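Local atomic coordinates of protein-arginine-phosphatase (Bacillus subtilis subsp. subtilis, PDB entry 4KK3), a protein that removes phosphate from phosphoarginine residues of many proteins, counteracting the arginine kinase McsB, and can restore DNA binding by the CtsR repressor by dephosphorylating it. Residues 11-16 with 81-86; 114-119 with 131-136. All blocks are in the same frame, centred on the assembly; numbering follows the deposited sequence.

From the N terminus, strand 2-7 runs into the phosphate-binding loop and helix 13-28. Interaction 1 closes a loop of 64 intervening residues, bringing the start of that helix against the turn just after strand 79-82, which lies next to strand 2-7 in the parallel sheet. Interaction 2 opens only after interaction 1 has closed, so the two stand in series, neither nested nor crossed. It spans 11 residues and joins the loop that carries the acid Asp118 to helix 124-145. Their centres lie about 8 Å apart, and they meet directly: His85 N is 2.9 Å from Asp115 OD1, a probable hydrogen bond.

Interaction 1: 11-16 with 81-86; sequences TCRSPM and LAMTHQ. With PO4 (phosphate ion), chain B.
Arg13 lays its aliphatic chain along selenomethionine Met83, the two side chains running past each other in opposite directions, with Arg13 CB 3.7 Å from Met83 CG. Further out, Met83 CB lies over one face of the guanidinium group, and Thr84 adds its methyl, CG2, at 3.7 Å from Arg13 NH1. At the other end of the selenomethionine, CE reaches the backbone of Ser14, 3.8 Å from its CA. No hydrogen bond joins the segments; the polar work of Arg13 is done on a bound phosphate ion. Its chain bends at chi3 (-55°), which turns the guanidinium so that the phosphorus lies at its edge, in its plane. NE then donates to phosphate O1 over 2.9 Å and NH2 to O3 over 2.8 Å, nearly straight at 166° and 168°. Backbone N of Arg13 also bonds O1, which thus accepts two hydrogen bonds from one residue. This is the P-loop of the low molecular weight phosphatases, running from the nucleophile Cys7 to Arg13 and wrapping the anion at the start of helix 13-28. Backbone N of Thr11 and of Cys12 and hydroxyl OG1 of Thr11, a residue important for substrate discrimination, all donate to O4. In the second shell, Val116 O accepts from Arg13 NH1, holding the guanidinium at the nitrogen that does not bind the phosphate, while Ser14 OG, on the first turn of the helix, is hydrogen-bonded to Asn10 ND2 of the loop.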
loop_
_atom_site.group_PDB
_atom_site.type_symbol
_atom_site.label_atom_id
_atom_site.label_comp_id
_atom_site.label_asym_id
_atom_site.label_seq_id
_atom_site.Cartn_x
_atom_site.Cartn_y
_atom_site.Cartn_z
ATOM N N THR A 11 7.811 5.608 -2.044
ATOM C CA THR A 11 7.784 6.557 -3.166
ATOM C C THR A 11 6.980 6.057 -4.362
ATOM O O THR A 11 6.519 6.861 -5.174
ATOM C CB THR A 11 9.208 6.926 -3.644
ATOM O OG1 THR A 11 9.899 5.744 -4.071
ATOM C CG2 THR A 11 9.998 7.591 -2.523
ATOM N N CYS A 12 6.812 4.744 -4.490
ATOM C CA CYS A 12 6.099 4.211 -5.654
ATOM C C CYS A 12 4.873 3.348 -5.331
ATOM O O CYS A 12 3.734 3.773 -5.511
ATOM C CB CYS A 12 7.042 3.448 -6.565
ATOM S SG CYS A 12 8.572 4.336 -6.984
ATOM N N ARG A 13 5.111 2.135 -4.857
ATOM C CA ARG A 13 4.034 1.154 -4.686
ATOM C C ARG A 13 3.032 1.521 -3.600
ATOM O O ARG A 13 1.826 1.574 -3.855
ATOM C CB ARG A 13 4.615 -0.227 -4.362
ATOM C CG ARG A 13 5.045 -1.033 -5.569
ATOM C CD ARG A 13 5.989 -2.183 -5.133
ATOM N NE ARG A 13 7.128 -1.672 -4.385
ATOM C CZ ARG A 13 8.078 -2.446 -3.866
ATOM N NH1 ARG A 13 8.010 -3.756 -4.038
ATOM N NH2 ARG A 13 9.086 -1.906 -3.196
ATOM N N SER A 14 3.513 1.735 -2.378
ATOM C CA SER A 14 2.577 2.046 -1.304
ATOM C C SER A 14 1.842 3.391 -1.451
ATOM O O SER A 14 0.660 3.443 -1.118
ATOM C CB SER A 14 3.130 1.786 0.120
ATOM O OG SER A 14 4.175 2.656 0.505
ATOM N N PRO A 15 2.510 4.457 -1.970
ATOM C CA PRO A 15 1.729 5.672 -2.249
ATOM C C PRO A 15 0.715 5.470 -3.367
ATOM O O PRO A 15 -0.372 6.043 -3.286
ATOM C CB PRO A 15 2.791 6.699 -2.683
ATOM C CG PRO A 15 4.077 6.185 -2.126
ATOM C CD PRO A 15 3.954 4.689 -2.178
HETATM N N MSE A 16 1.056 4.707 -4.406
HETATM C CA MSE A 16 0.063 4.388 -5.434
HETATM C C MSE A 16 -1.086 3.597 -4.836
HETATM O O MSE A 16 -2.237 3.867 -5.108
HETATM C CB MSE A 16 0.675 3.624 -6.617
HETATM C CG MSE A 16 1.364 4.555 -7.637
HETATM SE SE MSE A 16 1.821 3.653 -9.325
HETATM C CE MSE A 16 3.249 2.607 -8.624
ATOM N N LEU A 81 -0.532 -3.967 5.132
ATOM C CA LEU A 81 -0.408 -4.752 3.915
ATOM C C LEU A 81 0.866 -4.384 3.182
ATOM O O LEU A 81 0.987 -3.290 2.632
ATOM C CB LEU A 81 -1.621 -4.533 3.008
ATOM C CG LEU A 81 -2.932 -5.001 3.649
ATOM C CD1 LEU A 81 -4.148 -4.606 2.810
ATOM C CD2 LEU A 81 -2.906 -6.516 3.896
ATOM N N ALA A 82 1.797 -5.320 3.170
ATOM C CA ALA A 82 3.123 -5.130 2.624
ATOM C C ALA A 82 3.137 -5.533 1.167
ATOM O O ALA A 82 2.374 -6.396 0.754
ATOM C CB ALA A 82 4.111 -6.023 3.404
HETATM N N MSE A 83 4.033 -4.949 0.383
HETATM C CA MSE A 83 4.106 -5.321 -1.036
HETATM C C MSE A 83 4.740 -6.692 -1.266
HETATM O O MSE A 83 4.305 -7.461 -2.134
HETATM C CB MSE A 83 4.858 -4.270 -1.851
HETATM C CG MSE A 83 4.195 -2.903 -1.872
HETATM SE SE MSE A 83 2.340 -2.963 -2.518
HETATM C CE MSE A 83 1.598 -1.648 -1.297
ATOM N N THR A 84 5.777 -7.004 -0.494
ATOM C CA THR A 84 6.495 -8.261 -0.691
ATOM C C THR A 84 6.647 -9.061 0.609
ATOM O O THR A 84 6.516 -8.520 1.713
ATOM C CB THR A 84 7.913 -8.038 -1.263
ATOM O OG1 THR A 84 8.770 -7.547 -0.227
ATOM C CG2 THR A 84 7.895 -7.037 -2.436
ATOM N N HIS A 85 6.956 -10.344 0.471
ATOM C CA HIS A 85 7.192 -11.169 1.646
ATOM C C HIS A 85 8.453 -10.709 2.390
ATOM O O HIS A 85 8.519 -10.763 3.610
ATOM C CB HIS A 85 7.212 -12.667 1.286
ATOM C CG HIS A 85 5.842 -13.278 1.199
ATOM N ND1 HIS A 85 5.096 -13.276 0.040
ATOM C CD2 HIS A 85 5.080 -13.897 2.134
ATOM C CE1 HIS A 85 3.933 -13.865 0.263
ATOM N NE2 HIS A 85 3.903 -14.260 1.524
ATOM N N GLN A 86 9.433 -10.204 1.658
ATOM C CA GLN A 86 10.595 -9.606 2.295
ATOM C C GLN A 86 10.233 -8.377 3.136
ATOM O O GLN A 86 10.843 -8.125 4.167
ATOM C CB GLN A 86 11.638 -9.219 1.254
ATOM C CG GLN A 86 12.907 -8.714 1.870
ATOM C CD GLN A 86 13.575 -9.761 2.745
ATOM O OE1 GLN A 86 13.547 -9.679 3.973
ATOM N NE2 GLN A 86 14.168 -10.753 2.113
HETATM P P PO4 B . 8.925 1.795 -3.719
HETATM O O1 PO4 B . 7.703 1.126 -4.271
HETATM O O2 PO4 B . 9.939 1.962 -4.842
HETATM O O3 PO4 B . 9.561 0.856 -2.679
HETATM O O4 PO4 B . 8.685 3.127 -3.078
#

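Interaction 2: 114-119 with 131-136; sequences GDVLDP and RDELEE
Two waters and a small apolar patch join the loop 114-119 to helix 124-145 in this partly buried contact, and no direct hydrogen bond crosses it. The loop carries Asp118, the catalytic proton donor/acceptor of this low molecular weight phosphatase, and the helix follows it in the chain, meeting it through Val116, Glu133 and Leu134. Val116 points toward the helix: its CG1, anti to the backbone N (chi1 176°), lies 4.2 Å from Leu134 CD2 and 3.9 Å from Glu133 OE1. Val116 thus adds to an apolar cluster with Leu134, which also touches Met16 and Leu20 of helix 13-28. Glu133 holds its chain extended, with chi2 at -178°, and thereby brings its carboxylate alongside Val116 to the loop backbone. There OE2 also forms a salt bridge with Lys106, whose NZ bonds Asp115 O as well; that ammonium probably stabilises the negative charge. The same carboxylate draws in both waters. Water 1 donates to OE2 of Glu133 over 2.6 Å and to Asp115 O, and accepts from backbone N of Leu117 over 2.9 Å, so that it ties the backbone on both sides of Val116 to the carboxylate. Water 2 makes the second bridge, donating to Leu117 O and to Glu133 OE1, each over 2.8 Å.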
loop_
_atom_site.group_PDB
_atom_site.type_symbol
_atom_site.label_atom_id
_atom_site.label_comp_id
_atom_site.label_asym_id
_atom_site.label_seq_id
_atom_site.Cartn_x
_atom_site.Cartn_y
_atom_site.Cartn_z
ATOM N N GLY A 114 2.661 -14.185 -3.259
ATOM C CA GLY A 114 2.990 -13.349 -4.394
ATOM C C GLY A 114 3.444 -11.977 -3.963
ATOM O O GLY A 114 2.995 -11.444 -2.943
ATOM N N ASP A 115 4.356 -11.402 -4.740
ATOM C CA ASP A 115 4.890 -10.083 -4.431
ATOM C C ASP A 115 4.379 -9.072 -5.461
ATOM O O ASP A 115 4.158 -9.422 -6.617
ATOM C CB ASP A 115 6.423 -10.098 -4.458
ATOM C CG ASP A 115 7.026 -10.899 -3.313
ATOM O OD1 ASP A 115 6.359 -11.069 -2.273
ATOM O OD2 ASP A 115 8.176 -11.365 -3.449
ATOM N N VAL A 116 4.201 -7.832 -5.027
ATOM C CA VAL A 116 4.070 -6.706 -5.963
ATOM C C VAL A 116 5.472 -6.136 -6.152
ATOM O O VAL A 116 6.005 -5.473 -5.260
ATOM C CB VAL A 116 3.140 -5.608 -5.432
ATOM C CG1 VAL A 116 3.118 -4.414 -6.401
ATOM C CG2 VAL A 116 1.728 -6.156 -5.229
ATOM N N LEU A 117 6.072 -6.410 -7.304
ATOM C CA LEU A 117 7.489 -6.078 -7.525
ATOM C C LEU A 117 7.759 -4.575 -7.667
ATOM O O LEU A 117 6.915 -3.819 -8.164
ATOM C CB LEU A 117 8.031 -6.833 -8.740
ATOM C CG LEU A 117 7.938 -8.356 -8.673
ATOM C CD1 LEU A 117 8.491 -8.985 -9.939
ATOM C CD2 LEU A 117 8.692 -8.837 -7.449
ATOM N N ASP A 118 8.951 -4.155 -7.245
ATOM C CA ASP A 118 9.328 -2.736 -7.241
ATOM C C ASP A 118 9.456 -2.187 -8.670
ATOM O O ASP A 118 10.249 -2.687 -9.467
ATOM C CB ASP A 118 10.669 -2.569 -6.510
ATOM C CG ASP A 118 10.913 -1.151 -6.035
ATOM O OD1 ASP A 118 10.230 -0.221 -6.516
ATOM O OD2 ASP A 118 11.796 -0.957 -5.172
ATOM N N PRO A 119 8.664 -1.155 -9.009
ATOM C CA PRO A 119 8.793 -0.548 -10.336
ATOM C C PRO A 119 9.885 0.502 -10.406
ATOM O O PRO A 119 10.140 0.990 -11.505
ATOM C CB PRO A 119 7.438 0.143 -10.524
ATOM C CG PRO A 119 7.085 0.569 -9.148
ATOM C CD PRO A 119 7.566 -0.561 -8.237
ATOM N N ARG A 131 0.531 -0.051 -11.500
ATOM C CA ARG A 131 -0.744 0.593 -11.199
ATOM C C ARG A 131 -1.922 -0.357 -11.451
ATOM O O ARG A 131 -2.811 -0.491 -10.610
ATOM C CB ARG A 131 -0.908 1.861 -12.048
ATOM C CG ARG A 131 -2.260 2.537 -11.853
ATOM C CD ARG A 131 -2.549 3.499 -13.010
ATOM N NE ARG A 131 -2.827 2.778 -14.253
ATOM C CZ ARG A 131 -2.679 3.284 -15.476
ATOM N NH1 ARG A 131 -2.233 4.526 -15.662
ATOM N NH2 ARG A 131 -2.956 2.529 -16.526
ATOM N N ASP A 132 -1.937 -0.997 -12.618
ATOM C CA ASP A 132 -3.037 -1.885 -12.991
ATOM C C ASP A 132 -3.105 -3.115 -12.094
ATOM O O ASP A 132 -4.187 -3.578 -11.739
ATOM C CB ASP A 132 -2.920 -2.313 -14.454
ATOM C CG ASP A 132 -3.203 -1.167 -15.420
ATOM O OD1 ASP A 132 -3.712 -0.123 -14.964
ATOM O OD2 ASP A 132 -2.925 -1.312 -16.630
ATOM N N GLU A 133 -1.931 -3.632 -11.740
ATOM C CA GLU A 133 -1.821 -4.759 -10.835
ATOM C C GLU A 133 -2.429 -4.397 -9.478
ATOM O O GLU A 133 -3.226 -5.156 -8.915
ATOM C CB GLU A 133 -0.336 -5.121 -10.692
ATOM C CG GLU A 133 -0.001 -6.189 -9.663
ATOM C CD GLU A 133 1.497 -6.429 -9.581
ATOM O OE1 GLU A 133 2.272 -5.567 -10.047
ATOM O OE2 GLU A 133 1.906 -7.476 -9.055
ATOM N N LEU A 134 -2.044 -3.233 -8.966
ATOM C CA LEU A 134 -2.548 -2.719 -7.701
ATOM C C LEU A 134 -4.053 -2.486 -7.750
ATOM O O LEU A 134 -4.782 -2.852 -6.825
ATOM C CB LEU A 134 -1.845 -1.411 -7.336
ATOM C CG LEU A 134 -0.429 -1.616 -6.803
ATOM C CD1 LEU A 134 0.258 -0.286 -6.536
ATOM C CD2 LEU A 134 -0.516 -2.459 -5.510
ATOM N N GLU A 135 -4.505 -1.855 -8.826
ATOM C CA GLU A 135 -5.928 -1.550 -8.965
ATOM C C GLU A 135 -6.793 -2.801 -8.804
ATOM O O GLU A 135 -7.767 -2.801 -8.047
ATOM C CB GLU A 135 -6.198 -0.861 -10.308
ATOM C CG GLU A 135 -7.608 -0.297 -10.442
ATOM C CD GLU A 135 -7.780 0.512 -11.716
ATOM O OE1 GLU A 135 -6.774 0.712 -12.432
ATOM O OE2 GLU A 135 -8.915 0.948 -12.000
ATOM N N GLU A 136 -6.431 -3.866 -9.509
ATOM C CA GLU A 136 -7.195 -5.107 -9.474
ATOM C C GLU A 136 -7.226 -5.710 -8.071
ATOM O O GLU A 136 -8.258 -6.197 -7.615
ATOM C CB GLU A 136 -6.629 -6.112 -10.481
ATOM C CG GLU A 136 -7.327 -7.459 -10.467
ATOM C CD GLU A 136 -6.906 -8.355 -11.614
ATOM O OE1 GLU A 136 -7.200 -8.019 -12.781
ATOM O OE2 GLU A 136 -6.283 -9.398 -11.345
HETATM O O HOH W 1 4.501 -7.798 -9.340
HETATM O O HOH W 2 4.669 -4.138 -9.745
#